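Local coordinates for PvdO (Pseudomonas aeruginosa, PDB 5HHA), which binds calcium and is a periplasmic member of the formylglycine-generating enzyme family, linked to chromophore maturation and of unconfirmed oxidase activity, at residues A[168-173]-A[212-217]; A[184-189]-A[196-201]. One frame throughout, in Å; residues are numbered along the deposited sequence.

Contact 1. Residues A[168-173]-A[212-217]; sequences PFPFPF and DMHGNV
An aromatic and proline contact without cross-segment hydrogen bonds joins residues 168-173 to 212-217, both in the long irregular region between helix 154-162 and strand 218-221. His214 carries it, its imidazole pressing on three consecutive residues, Phe169, Pro170 and Phe171. The ring of Phe171 turns an edge to the imidazole face in a T-shaped arrangement, with centroids 5.3 Å apart and planes at 90°. Phe171 CE2 leads, 3.7 Å from His214 CD2. Pro170 approaches the same side of the imidazole, its CD 3.3 Å from His214 NE2. On the ND1 side Phe169 presents CD1 at 3.9 Å from His214 ND1, its ring oblique to the imidazole at 65°. The three rings thus form an aromatic cluster within the sulfatase-modifying factor type domain, a fold in which long loops make up much of the structure. His214 itself belongs to a type I turn running from Asp212 to Gly215. With chi1 of -54° its CG stands beside the backbone N and anti to the carbonyl carbon, which carries the imidazole out of the turn toward the Phe-Pro segment. Within that segment, CB of Phe169 covers one face of the Phe171 ring. His214 NE2 is hydrogen-bonded to the carbonyl of Ala161, near the C-terminal end of helix 154-162. The ring of His184 stacks on Phe171.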
ATOM      1  N   PRO A 168     -15.469  -7.349   0.870  1.00  9.34           N
ATOM      2  CA  PRO A 168     -14.328  -6.884   1.654  1.00  8.49           C
ATOM      3  C   PRO A 168     -12.987  -7.494   1.228  1.00  8.62           C
ATOM      4  O   PRO A 168     -11.935  -6.850   1.392  1.00  9.27           O
ATOM      5  CB  PRO A 168     -14.688  -7.300   3.086  1.00  9.22           C
ATOM      6  CG  PRO A 168     -15.637  -8.400   2.945  1.00 11.91           C
ATOM      7  CD  PRO A 168     -16.433  -8.099   1.695  1.00 10.97           C
ATOM      8  N   PHE A 169     -13.004  -8.718   0.703  1.00  7.79           N
ATOM      9  CA  PHE A 169     -11.766  -9.395   0.333  1.00  9.73           C
ATOM     10  C   PHE A 169     -11.879 -10.099  -1.008  1.00 10.06           C
ATOM     11  O   PHE A 169     -12.924 -10.658  -1.343  1.00 10.60           O
ATOM     12  CB  PHE A 169     -11.390 -10.452   1.362  1.00  9.78           C
ATOM     13  CG  PHE A 169     -11.280  -9.909   2.762  1.00  8.76           C
ATOM     14  CD1 PHE A 169     -10.191  -9.132   3.132  1.00  8.73           C
ATOM     15  CD2 PHE A 169     -12.272 -10.136   3.710  1.00  9.38           C
ATOM     16  CE1 PHE A 169     -10.079  -8.600   4.420  1.00  8.21           C
ATOM     17  CE2 PHE A 169     -12.157  -9.590   4.996  1.00  8.90           C
ATOM     18  CZ  PHE A 169     -11.074  -8.837   5.335  1.00  8.54           C
ATOM     19  N   PRO A 170     -10.785 -10.130  -1.775  1.00  9.32           N
ATOM     20  CA  PRO A 170     -10.802 -10.851  -3.056  1.00 10.58           C
ATOM     21  C   PRO A 170     -10.559 -12.355  -2.911  1.00 13.54           C
ATOM     22  O   PRO A 170     -10.550 -13.059  -3.938  1.00 19.60           O
ATOM     23  CB  PRO A 170      -9.673 -10.173  -3.840  1.00 12.73           C
ATOM     24  CG  PRO A 170      -8.700  -9.735  -2.786  1.00  9.78           C
ATOM     25  CD  PRO A 170      -9.560  -9.324  -1.598  1.00  8.83           C
ATOM     26  N   PHE A 171     -10.437 -12.856  -1.695  1.00 10.66           N
ATOM     27  CA  PHE A 171     -10.153 -14.246  -1.396  1.00 11.35           C
ATOM     28  C   PHE A 171     -11.181 -14.695  -0.381  1.00 11.31           C
ATOM     29  O   PHE A 171     -11.791 -13.864   0.302  1.00 11.01           O
ATOM     30  CB  PHE A 171      -8.737 -14.399  -0.828  1.00 10.94           C
ATOM     31  CG  PHE A 171      -8.388 -13.386   0.219  1.00  8.77           C
ATOM     32  CD1 PHE A 171      -8.875 -13.513   1.501  1.00 10.38           C
ATOM     33  CD2 PHE A 171      -7.587 -12.291  -0.088  1.00 11.45           C
ATOM     34  CE1 PHE A 171      -8.556 -12.579   2.460  1.00 10.55           C
ATOM     35  CE2 PHE A 171      -7.267 -11.345   0.872  1.00 10.37           C
ATOM     36  CZ  PHE A 171      -7.762 -11.492   2.132  1.00 10.08           C
ATOM     37  N   PRO A 172     -11.375 -16.009  -0.261  1.00 11.77           N
ATOM     38  CA  PRO A 172     -12.301 -16.532   0.740  1.00 12.01           C
ATOM     39  C   PRO A 172     -11.709 -16.479   2.148  1.00 11.43           C
ATOM     40  O   PRO A 172     -10.499 -16.450   2.329  1.00 10.72           O
ATOM     41  CB  PRO A 172     -12.490 -17.993   0.305  1.00 17.13           C
ATOM     42  CG  PRO A 172     -11.258 -18.318  -0.406  1.00 19.06           C
ATOM     43  CD  PRO A 172     -10.810 -17.086  -1.099  1.00 13.64           C
ATOM     44  N   PHE A 173     -12.575 -16.479   3.151  1.00 12.38           N
ATOM     45  CA  PHE A 173     -12.154 -16.665   4.531  1.00 11.80           C
ATOM     46  C   PHE A 173     -11.523 -18.033   4.737  1.00 11.53           C
ATOM     47  O   PHE A 173     -11.848 -19.003   4.027  1.00 12.78           O
ATOM     48  CB  PHE A 173     -13.355 -16.521   5.476  1.00 14.36           C
ATOM     49  CG  PHE A 173     -13.832 -15.098   5.635  1.00 11.88           C
ATOM     50  CD1 PHE A 173     -13.025 -14.134   6.199  1.00 11.65           C
ATOM     51  CD2 PHE A 173     -15.087 -14.746   5.217  1.00 14.52           C
ATOM     52  CE1 PHE A 173     -13.477 -12.823   6.352  1.00 11.39           C
ATOM     53  CE2 PHE A 173     -15.534 -13.445   5.355  1.00 17.23           C
ATOM     54  CZ  PHE A 173     -14.716 -12.491   5.919  1.00 12.74           C
ATOM     55  N   ASP A 212      -0.102  -8.850  -0.879  1.00  8.40           N
ATOM     56  CA  ASP A 212      -0.080  -8.143   0.409  1.00  7.61           C
ATOM     57  C   ASP A 212      -0.972  -6.906   0.462  1.00  7.97           C
ATOM     58  O   ASP A 212      -0.734  -6.032   1.296  1.00  8.15           O
ATOM     59  CB  ASP A 212       1.353  -7.809   0.847  1.00  8.73           C
ATOM     60  CG  ASP A 212       2.179  -9.044   1.141  1.00  8.60           C
ATOM     61  OD1 ASP A 212       1.726  -9.907   1.933  1.00  8.74           O
ATOM     62  OD2 ASP A 212       3.294  -9.179   0.573  1.00  9.61           O
ATOM     63  N   MET A 213      -2.003  -6.840  -0.369  1.00  8.18           N
ATOM     64  CA  MET A 213      -2.896  -5.698  -0.302  1.00  8.03           C
ATOM     65  C   MET A 213      -3.776  -5.710   0.950  1.00  7.18           C
ATOM     66  O   MET A 213      -4.429  -4.712   1.249  1.00  8.13           O
ATOM     67  CB  MET A 213      -3.754  -5.620  -1.559  1.00  8.91           C
ATOM     68  CG  MET A 213      -3.030  -4.992  -2.748  1.00  8.80           C
ATOM     69  SD  MET A 213      -2.930  -3.199  -2.546  1.00  9.23           S
ATOM     70  CE  MET A 213      -2.380  -2.684  -4.149  1.00  9.76           C
ATOM     71  N   HIS A 214      -3.817  -6.815   1.683  1.00  7.64           N
ATOM     72  CA  HIS A 214      -4.708  -6.959   2.839  1.00  8.07           C
ATOM     73  C   HIS A 214      -4.004  -7.193   4.144  1.00  8.07           C
ATOM     74  O   HIS A 214      -4.624  -7.552   5.137  1.00  7.95           O
ATOM     75  CB  HIS A 214      -5.793  -7.984   2.531  1.00  8.51           C
ATOM     76  CG  HIS A 214      -6.511  -7.642   1.266  1.00  8.10           C
ATOM     77  ND1 HIS A 214      -7.664  -6.884   1.175  1.00 11.11           N
ATOM     78  CD2 HIS A 214      -6.124  -7.882   0.007  1.00  6.42           C
ATOM     79  CE1 HIS A 214      -7.953  -6.691  -0.104  1.00  6.08           C
ATOM     80  NE2 HIS A 214      -7.036  -7.312  -0.828  1.00 12.04           N
ATOM     81  N   GLY A 215      -2.699  -6.945   4.178  1.00  7.38           N
ATOM     82  CA  GLY A 215      -1.975  -7.015   5.435  1.00  9.23           C
ATOM     83  C   GLY A 215      -0.532  -6.562   5.283  1.00  6.88           C
ATOM     84  O   GLY A 215      -0.151  -5.881   4.314  1.00  7.51           O
ATOM     85  N   ASN A 216       0.264  -6.961   6.262  1.00  7.45           N
ATOM     86  CA  ASN A 216       1.701  -6.714   6.317  1.00  8.17           C
ATOM     87  C   ASN A 216       1.996  -5.304   6.834  1.00  7.11           C
ATOM     88  O   ASN A 216       2.386  -5.148   7.989  1.00  7.69           O
ATOM     89  CB  ASN A 216       2.425  -7.096   5.012  1.00  8.57           C
ATOM     90  CG  ASN A 216       3.767  -7.763   5.267  1.00  7.86           C
ATOM     91  OD1 ASN A 216       4.109  -8.059   6.402  1.00  8.66           O
ATOM     92  ND2 ASN A 216       4.520  -8.018   4.197  1.00  8.78           N
ATOM     93  N   VAL A 217       1.803  -4.272   6.003  1.00  7.13           N
ATOM     94  CA  VAL A 217       1.955  -2.893   6.429  1.00  7.33           C
ATOM     95  C   VAL A 217       0.889  -2.023   5.794  1.00  6.90           C
ATOM     96  O   VAL A 217       0.407  -2.306   4.695  1.00  7.26           O
ATOM     97  CB  VAL A 217       3.353  -2.306   6.022  1.00  7.77           C
ATOM     98  CG1 VAL A 217       4.469  -2.962   6.798  1.00  8.74           C
ATOM     99  CG2 VAL A 217       3.637  -2.437   4.543  1.00  8.35           C
TER

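Contact 2. Residues A[184-189]-A[196-201]. With CA (calcium ion), chain C.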
ATOM      1  N   HIS A 184      -4.252 -15.734   3.664  1.00 11.45           N
ATOM      2  CA  HIS A 184      -4.082 -14.720   2.640  1.00 10.35           C
ATOM      3  C   HIS A 184      -3.430 -13.420   3.065  1.00  8.93           C
ATOM      4  O   HIS A 184      -3.103 -12.628   2.210  1.00 10.44           O
ATOM      5  CB  HIS A 184      -5.431 -14.433   1.981  1.00 11.54           C
ATOM      6  CG  HIS A 184      -5.945 -15.592   1.198  1.00 11.62           C
ATOM      7  ND1 HIS A 184      -5.597 -15.848  -0.116  1.00 15.80           N
ATOM      8  CD2 HIS A 184      -6.724 -16.619   1.594  1.00 11.63           C
ATOM      9  CE1 HIS A 184      -6.164 -16.980  -0.495  1.00 12.86           C
ATOM     10  NE2 HIS A 184      -6.855 -17.463   0.519  1.00 16.15           N
ATOM     11  N   ALA A 185      -3.258 -13.181   4.357  1.00  9.54           N
ATOM     12  CA  ALA A 185      -2.705 -11.908   4.783  1.00  8.90           C
ATOM     13  C   ALA A 185      -2.098 -11.982   6.146  1.00  8.85           C
ATOM     14  O   ALA A 185      -2.520 -12.742   6.992  1.00  8.91           O
ATOM     15  CB  ALA A 185      -3.810 -10.853   4.785  1.00  9.11           C
ATOM     16  N   ASN A 186      -1.116 -11.121   6.373  1.00  8.83           N
ATOM     17  CA  ASN A 186      -0.443 -11.001   7.653  1.00  8.42           C
ATOM     18  C   ASN A 186      -1.034  -9.896   8.516  1.00  7.96           C
ATOM     19  O   ASN A 186      -0.903  -8.716   8.187  1.00  8.37           O
ATOM     20  CB  ASN A 186       1.058 -10.746   7.423  1.00  9.06           C
ATOM     21  CG  ASN A 186       1.851 -10.651   8.705  1.00  8.83           C
ATOM     22  OD1 ASN A 186       1.402 -11.062   9.761  1.00  9.39           O
ATOM     23  ND2 ASN A 186       3.080 -10.184   8.604  1.00 10.14           N
ATOM     24  N   THR A 187      -1.747 -10.289   9.563  1.00  7.83           N
ATOM     25  CA  THR A 187      -2.389  -9.349  10.473  1.00  7.55           C
ATOM     26  C   THR A 187      -2.007  -9.735  11.885  1.00  8.46           C
ATOM     27  O   THR A 187      -1.096 -10.549  12.064  1.00  9.00           O
ATOM     28  CB  THR A 187      -3.918  -9.266  10.291  1.00  8.56           C
ATOM     29  OG1 THR A 187      -4.550 -10.477  10.736  1.00  8.57           O
ATOM     30  CG2 THR A 187      -4.242  -8.975   8.843  1.00  8.94           C
ATOM     31  N   TYR A 188      -2.621  -9.143  12.899  1.00  7.84           N
ATOM     32  CA  TYR A 188      -2.204  -9.341  14.287  1.00  9.29           C
ATOM     33  C   TYR A 188      -2.024 -10.804  14.651  1.00  7.70           C
ATOM     34  O   TYR A 188      -2.865 -11.642  14.391  1.00  8.65           O
ATOM     35  CB  TYR A 188      -3.249  -8.733  15.245  1.00  8.63           C
ATOM     36  CG  TYR A 188      -2.960  -9.085  16.678  1.00  8.36           C
ATOM     37  CD1 TYR A 188      -1.912  -8.485  17.352  1.00 10.60           C
ATOM     38  CD2 TYR A 188      -3.686 -10.082  17.342  1.00  9.65           C
ATOM     39  CE1 TYR A 188      -1.598  -8.856  18.651  1.00 12.12           C
ATOM     40  CE2 TYR A 188      -3.378 -10.448  18.647  1.00 12.20           C
ATOM     41  CZ  TYR A 188      -2.350  -9.833  19.278  1.00 11.33           C
ATOM     42  OH  TYR A 188      -2.065 -10.222  20.577  1.00 14.64           O
ATOM     43  N   GLY A 189      -0.909 -11.091  15.293  1.00  8.51           N
ATOM     44  CA  GLY A 189      -0.696 -12.396  15.895  1.00 10.29           C
ATOM     45  C   GLY A 189      -0.082 -13.410  14.965  1.00  9.20           C
ATOM     46  O   GLY A 189       0.094 -13.189  13.801  1.00 10.22           O
ATOM     47  N   PHE A 196       5.668 -10.000  13.394  1.00  9.70           N
ATOM     48  CA  PHE A 196       5.852  -8.706  12.758  1.00 10.01           C
ATOM     49  C   PHE A 196       5.605  -8.865  11.264  1.00  9.56           C
ATOM     50  O   PHE A 196       4.742  -9.641  10.876  1.00  9.62           O
ATOM     51  CB  PHE A 196       7.229  -8.138  13.115  1.00 12.56           C
ATOM     52  CG  PHE A 196       7.454  -8.080  14.593  1.00 13.81           C
ATOM     53  CD1 PHE A 196       6.924  -7.060  15.339  1.00 13.94           C
ATOM     54  CD2 PHE A 196       8.134  -9.098  15.238  1.00 14.23           C
ATOM     55  CE1 PHE A 196       7.109  -7.015  16.714  1.00 19.04           C
ATOM     56  CE2 PHE A 196       8.331  -9.066  16.620  1.00 15.51           C
ATOM     57  CZ  PHE A 196       7.817  -8.033  17.345  1.00 16.74           C
ATOM     58  N   THR A 197       6.299  -8.114  10.407  1.00  9.10           N
ATOM     59  CA  THR A 197       6.059  -8.242   8.964  1.00  8.76           C
ATOM     60  C   THR A 197       6.601  -9.569   8.431  1.00  8.57           C
ATOM     61  O   THR A 197       7.451 -10.228   9.076  1.00  9.87           O
ATOM     62  CB  THR A 197       6.652  -7.074   8.186  1.00  9.00           C
ATOM     63  OG1 THR A 197       8.049  -7.001   8.498  1.00  9.04           O
ATOM     64  CG2 THR A 197       5.977  -5.764   8.548  1.00  9.65           C
ATOM     65  N   SER A 198       6.125  -9.948   7.261  1.00  8.34           N
ATOM     66  CA  SER A 198       6.526 -11.135   6.546  1.00  8.49           C
ATOM     67  C   SER A 198       7.228 -10.714   5.267  1.00  9.32           C
ATOM     68  O   SER A 198       7.015  -9.631   4.739  1.00  8.71           O
ATOM     69  CB  SER A 198       5.274 -11.958   6.194  1.00  8.85           C
ATOM     70  OG  SER A 198       4.221 -11.113   5.689  1.00  9.01           O
ATOM     71  N   PRO A 199       8.091 -11.586   4.725  1.00  9.27           N
ATOM     72  CA  PRO A 199       8.661 -11.270   3.420  1.00  9.44           C
ATOM     73  C   PRO A 199       7.542 -11.001   2.446  1.00  8.53           C
ATOM     74  O   PRO A 199       6.501 -11.648   2.488  1.00  8.82           O
ATOM     75  CB  PRO A 199       9.441 -12.543   3.041  1.00 11.19           C
ATOM     76  CG  PRO A 199       9.671 -13.242   4.335  1.00 12.27           C
ATOM     77  CD  PRO A 199       8.529 -12.886   5.249  1.00  9.29           C
ATOM     78  N   VAL A 200       7.747 -10.075   1.530  1.00  9.10           N
ATOM     79  CA  VAL A 200       6.695  -9.759   0.577  1.00  9.79           C
ATOM     80  C   VAL A 200       6.356 -11.010  -0.231  1.00 10.34           C
ATOM     81  O   VAL A 200       7.249 -11.804  -0.586  1.00 10.41           O
ATOM     82  CB  VAL A 200       7.076  -8.569  -0.320  1.00  8.70           C
ATOM     83  CG1 VAL A 200       7.335  -7.329   0.544  1.00 10.78           C
ATOM     84  CG2 VAL A 200       8.291  -8.898  -1.218  1.00 10.80           C
ATOM     85  N   GLY A 201       5.067 -11.216  -0.497  1.00  9.47           N
ATOM     86  CA  GLY A 201       4.639 -12.348  -1.298  1.00 10.08           C
ATOM     87  C   GLY A 201       4.563 -13.670  -0.549  1.00 10.42           C
ATOM     88  O   GLY A 201       4.692 -14.732  -1.178  1.00 12.18           O
TER
HETATM   89 CA    CA C 301       0.755 -11.970  11.862  1.00  8.33          CA
HETATM   90  O   HOH W   1       1.577 -10.002  12.894  1.00 10.57           O
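Asn186 extends its CG anti to the backbone N (chi1 -178°), carrying its carboxamide toward residues 196-201, and a chi2 of 17° sets the two ends of the amide on different tasks. On Ser198, the first torsion tucks OG between the backbone N and the carbonyl carbon, where it lies 3.6 Å from Asn186 CB. The oxygen of the amide, Asn186 OD1, binds the calcium ion at 2.4 Å. The nitrogen, Asn186 ND2, donates to the carbonyl O of Phe196 over 2.9 Å, with an N-H...O angle of 165°. This bond meets a lone pair in the carbonyl plane, and the acceptor lies nearly in the amide plane of Asn186, so that metal and hydrogen bond together fix the rotation of the flat group. ND2 has a further acceptor in OD1 of Asn216. Coordination by OD1 would be expected to draw electrons from the amide and make ND2 a stronger donor. The carbonyl oxygens of Thr187, at 2.3 Å from the calcium ion, and of Gly189, at 2.4 Å, bind the same metal, as does a water. From the residues between the two segments, Asp192 with both carboxylate oxygens and Tyr194 with its carbonyl O complete a loop-built calcium site in which backbone carbonyls, side-chain oxygens and water surround the ion.

Contact 2 is nested along the chain inside the loop that contact 1 closes, and the two centres lie 10 Å apart. Asn216 bridges them: its backbone N is probably hydrogen-bonded to Asn186 O at 2.9 Å, and its OD1 probably accepts from Ser198 N, also at 2.9 Å. The segment 212-217 therefore faces the aromatic cluster through His214 and the calcium loop through Asn216. A packing contact adds to this, with His214 O at 3.4 Å from Ala185 CB. The side chain of His214 is about 12 Å from the calcium ion and about 7 Å from that of Thr187, so the aromatic cluster is remote from the metal, whereas Asn216 positions the ligand Asn186 as a second-shell residue.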